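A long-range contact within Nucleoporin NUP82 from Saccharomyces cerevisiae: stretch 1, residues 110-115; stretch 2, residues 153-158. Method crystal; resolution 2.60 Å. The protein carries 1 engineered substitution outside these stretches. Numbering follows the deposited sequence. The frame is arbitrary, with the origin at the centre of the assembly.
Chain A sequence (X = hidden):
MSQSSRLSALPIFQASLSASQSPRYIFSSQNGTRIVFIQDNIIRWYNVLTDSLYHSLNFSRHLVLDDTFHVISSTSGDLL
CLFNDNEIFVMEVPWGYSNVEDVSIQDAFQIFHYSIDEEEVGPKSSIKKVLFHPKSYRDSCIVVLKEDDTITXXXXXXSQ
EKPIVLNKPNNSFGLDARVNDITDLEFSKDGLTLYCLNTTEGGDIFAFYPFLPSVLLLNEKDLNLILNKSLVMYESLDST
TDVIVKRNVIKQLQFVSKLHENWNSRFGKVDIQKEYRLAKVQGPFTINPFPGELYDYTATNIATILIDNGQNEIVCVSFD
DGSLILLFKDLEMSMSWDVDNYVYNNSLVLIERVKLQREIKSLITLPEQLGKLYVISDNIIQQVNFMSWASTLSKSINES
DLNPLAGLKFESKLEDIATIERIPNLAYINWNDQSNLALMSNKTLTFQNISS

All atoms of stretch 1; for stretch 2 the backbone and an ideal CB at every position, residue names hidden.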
# COMPACT_ATOMS: atom_id res chain seq x y z
N GLN A 110 5.42 -27.52 -7.12
CA GLN A 110 4.66 -26.50 -7.81
C GLN A 110 3.49 -26.33 -6.86
O GLN A 110 2.57 -27.15 -6.83
CB GLN A 110 4.19 -26.98 -9.19
CG GLN A 110 5.32 -27.24 -10.17
CD GLN A 110 6.26 -26.04 -10.35
OE1 GLN A 110 5.84 -24.93 -10.71
NE2 GLN A 110 7.56 -26.27 -10.09
N ILE A 111 3.53 -25.27 -6.09
CA ILE A 111 2.51 -25.04 -5.08
C ILE A 111 1.27 -24.23 -5.45
O ILE A 111 0.17 -24.50 -4.92
CB ILE A 111 3.18 -24.43 -3.85
CG1 ILE A 111 4.22 -25.42 -3.34
CG2 ILE A 111 2.15 -24.10 -2.79
CD1 ILE A 111 4.96 -24.94 -2.12
N PHE A 112 1.41 -23.25 -6.34
CA PHE A 112 0.26 -22.41 -6.69
C PHE A 112 0.41 -21.74 -8.04
O PHE A 112 1.53 -21.40 -8.45
CB PHE A 112 0.08 -21.34 -5.61
CG PHE A 112 -0.94 -20.29 -5.94
CD1 PHE A 112 -2.28 -20.46 -5.58
CD2 PHE A 112 -0.56 -19.10 -6.56
CE1 PHE A 112 -3.22 -19.48 -5.84
CE2 PHE A 112 -1.49 -18.11 -6.82
CZ PHE A 112 -2.83 -18.30 -6.46
N HIS A 113 -0.71 -21.56 -8.73
CA HIS A 113 -0.68 -20.90 -10.03
C HIS A 113 -1.91 -20.02 -10.20
O HIS A 113 -2.98 -20.33 -9.67
CB HIS A 113 -0.64 -21.90 -11.17
CG HIS A 113 -0.67 -21.25 -12.52
ND1 HIS A 113 0.46 -20.77 -13.14
CD2 HIS A 113 -1.71 -20.96 -13.34
CE1 HIS A 113 0.12 -20.20 -14.29
NE2 HIS A 113 -1.19 -20.30 -14.43
N TYR A 114 -1.74 -18.93 -10.93
CA TYR A 114 -2.85 -18.01 -11.17
C TYR A 114 -2.62 -17.20 -12.44
O TYR A 114 -1.50 -16.75 -12.71
CB TYR A 114 -3.01 -17.05 -9.99
CG TYR A 114 -4.00 -15.94 -10.25
CD1 TYR A 114 -5.37 -16.15 -10.09
CD2 TYR A 114 -3.57 -14.70 -10.71
CE1 TYR A 114 -6.28 -15.15 -10.39
CE2 TYR A 114 -4.47 -13.69 -11.01
CZ TYR A 114 -5.83 -13.92 -10.85
OH TYR A 114 -6.71 -12.91 -11.18
N SER A 115 -3.70 -17.02 -13.21
CA SER A 115 -3.68 -16.24 -14.44
C SER A 115 -4.89 -15.32 -14.38
O SER A 115 -5.93 -15.70 -13.84
CB SER A 115 -3.78 -17.14 -15.68
OG SER A 115 -3.70 -16.38 -16.88
N UNK A 153 -5.44 -10.73 -2.06
CA UNK A 153 -4.68 -11.68 -1.26
C UNK A 153 -5.10 -13.10 -1.60
O UNK A 153 -6.27 -13.46 -1.47
CB UNK A 153 -4.87 -11.41 0.23
N UNK A 154 -4.14 -13.90 -2.03
CA UNK A 154 -4.40 -15.29 -2.38
C UNK A 154 -3.82 -16.21 -1.31
O UNK A 154 -2.71 -15.97 -0.81
CB UNK A 154 -3.81 -15.62 -3.75
N UNK A 155 -4.56 -17.25 -0.96
CA UNK A 155 -4.06 -18.20 -0.00
C UNK A 155 -3.46 -19.36 -0.81
O UNK A 155 -4.17 -20.24 -1.29
CB UNK A 155 -5.16 -18.67 0.96
N UNK A 156 -2.14 -19.31 -0.96
CA UNK A 156 -1.37 -20.31 -1.69
C UNK A 156 -1.67 -21.77 -1.32
O UNK A 156 -1.60 -22.65 -2.18
CB UNK A 156 0.12 -20.04 -1.47
N UNK A 157 -2.00 -22.02 -0.06
CA UNK A 157 -2.25 -23.38 0.41
C UNK A 157 -3.70 -23.78 0.65
O UNK A 157 -3.95 -24.76 1.36
CB UNK A 157 -1.48 -23.59 1.72
N UNK A 158 -4.67 -23.08 0.08
CA UNK A 158 -6.05 -23.46 0.36
C UNK A 158 -7.06 -22.99 -0.68
O UNK A 158 -7.38 -21.80 -0.73
CB UNK A 158 -6.46 -22.91 1.73

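Stretch 1 is a strand that offers Ile111, Phe112 and Tyr114 to stretch 2. Gln110, His113 and Ser115 stay out of reach. The touching parts run roughly antiparallel, their directions 154° apart. No hydrogen bond links them, so apolar packing carries the contact.

Position 153 has extended backbone angles, and nothing of stretch 1 lies within 5.5 Å of its ideal CB. Stretch 1 therefore sets no preference here. The residue is Met153, modelled as selenomethionine, and it does not touch stretch 1.

Position 154 is also extended, and its CA-to-CB bond points toward stretch 1. The ideal CB lies 3.9 Å from Phe112 CZ, and the Tyr114 ring lies farther along the strand. Stretch 1 offers carbon-rich ring surface and no charge. A large apolar side chain would suit, such as leucine, methionine or an aromatic. The residue is Phe154, with chi1 in the m well. Its CB sits 3.9 Å from Phe112 CZ, and its ring reaches on to Tyr114. Phe154 CZ lies over one face of the Tyr114 ring, 3.5 Å from Tyr114 CE1. Both aromatic pairs are oblique. The centroid of the Phe154 ring is 4.5 Å from that of Tyr114 and 5.7 Å from that of Phe112.

At position 155 the CA-to-CB bond points away from stretch 1. The chain then enters a type I turn over 155-158. Asp, Asn or Ser is common at the first position of such a turn, because a short polar side chain can accept from a backbone NH ahead. The residue is Asp155. Its OD1 accepts a hydrogen bond from the backbone N of residue 157 at 3.0 Å.

Position 156 has phi/psi of -48/-33°, and its CB points sideways. The ideal CB is 4.3 Å from Phe112 CB and 4.7 Å from Ile111 CG2. A medium-sized aliphatic side chain, such as valine, isoleucine or leucine, would suit these neighbours. The residue is Ile156. Its CG2 packs closely against Ile111 CG2 at 3.3 Å and lies 4.0 Å from Phe112 CB.

Position 157 points its CB away, with nothing of stretch 1 within 5.5 Å. Many residues would fit, but a longer apolar chain could bend back to Ile111. The residue is Leu157. Its CD2 comes within 3.8 Å of Ile111 CG2, a small contact at the margin.

Position 158 closes the turn, beyond the reach of stretch 1, which leaves the choice open. The residue is Asn158. Its backbone N donates to Asp155 O at 3.2 Å.

Stretch 2 153-158: MFDILN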
# COMPACT_ATOMS: atom_id res chain seq x y z
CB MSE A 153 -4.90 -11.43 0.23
CG MSE A 153 -4.12 -10.28 0.82
SE MSE A 153 -4.38 -10.22 2.75
CE MSE A 153 -5.91 -9.04 2.88
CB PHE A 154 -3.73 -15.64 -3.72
CG PHE A 154 -4.35 -14.98 -4.92
CD1 PHE A 154 -5.56 -15.45 -5.44
CD2 PHE A 154 -3.71 -13.93 -5.57
CE1 PHE A 154 -6.11 -14.88 -6.58
CE2 PHE A 154 -4.26 -13.36 -6.71
CZ PHE A 154 -5.45 -13.83 -7.22
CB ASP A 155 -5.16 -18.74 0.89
CG ASP A 155 -4.61 -19.59 2.03
OD1 ASP A 155 -3.64 -20.35 1.80
OD2 ASP A 155 -5.14 -19.49 3.16
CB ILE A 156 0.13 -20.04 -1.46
CG1 ILE A 156 0.60 -18.89 -2.33
CG2 ILE A 156 0.94 -21.28 -1.71
CD1 ILE A 156 2.07 -18.61 -2.16
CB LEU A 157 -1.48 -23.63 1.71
CG LEU A 157 -0.01 -23.25 1.74
CD1 LEU A 157 0.55 -23.54 3.11
CD2 LEU A 157 0.74 -24.02 0.69
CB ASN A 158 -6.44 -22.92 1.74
CG ASN A 158 -7.63 -23.64 2.34
OD1 ASN A 158 -8.73 -23.61 1.78
ND2 ASN A 158 -7.42 -24.28 3.48
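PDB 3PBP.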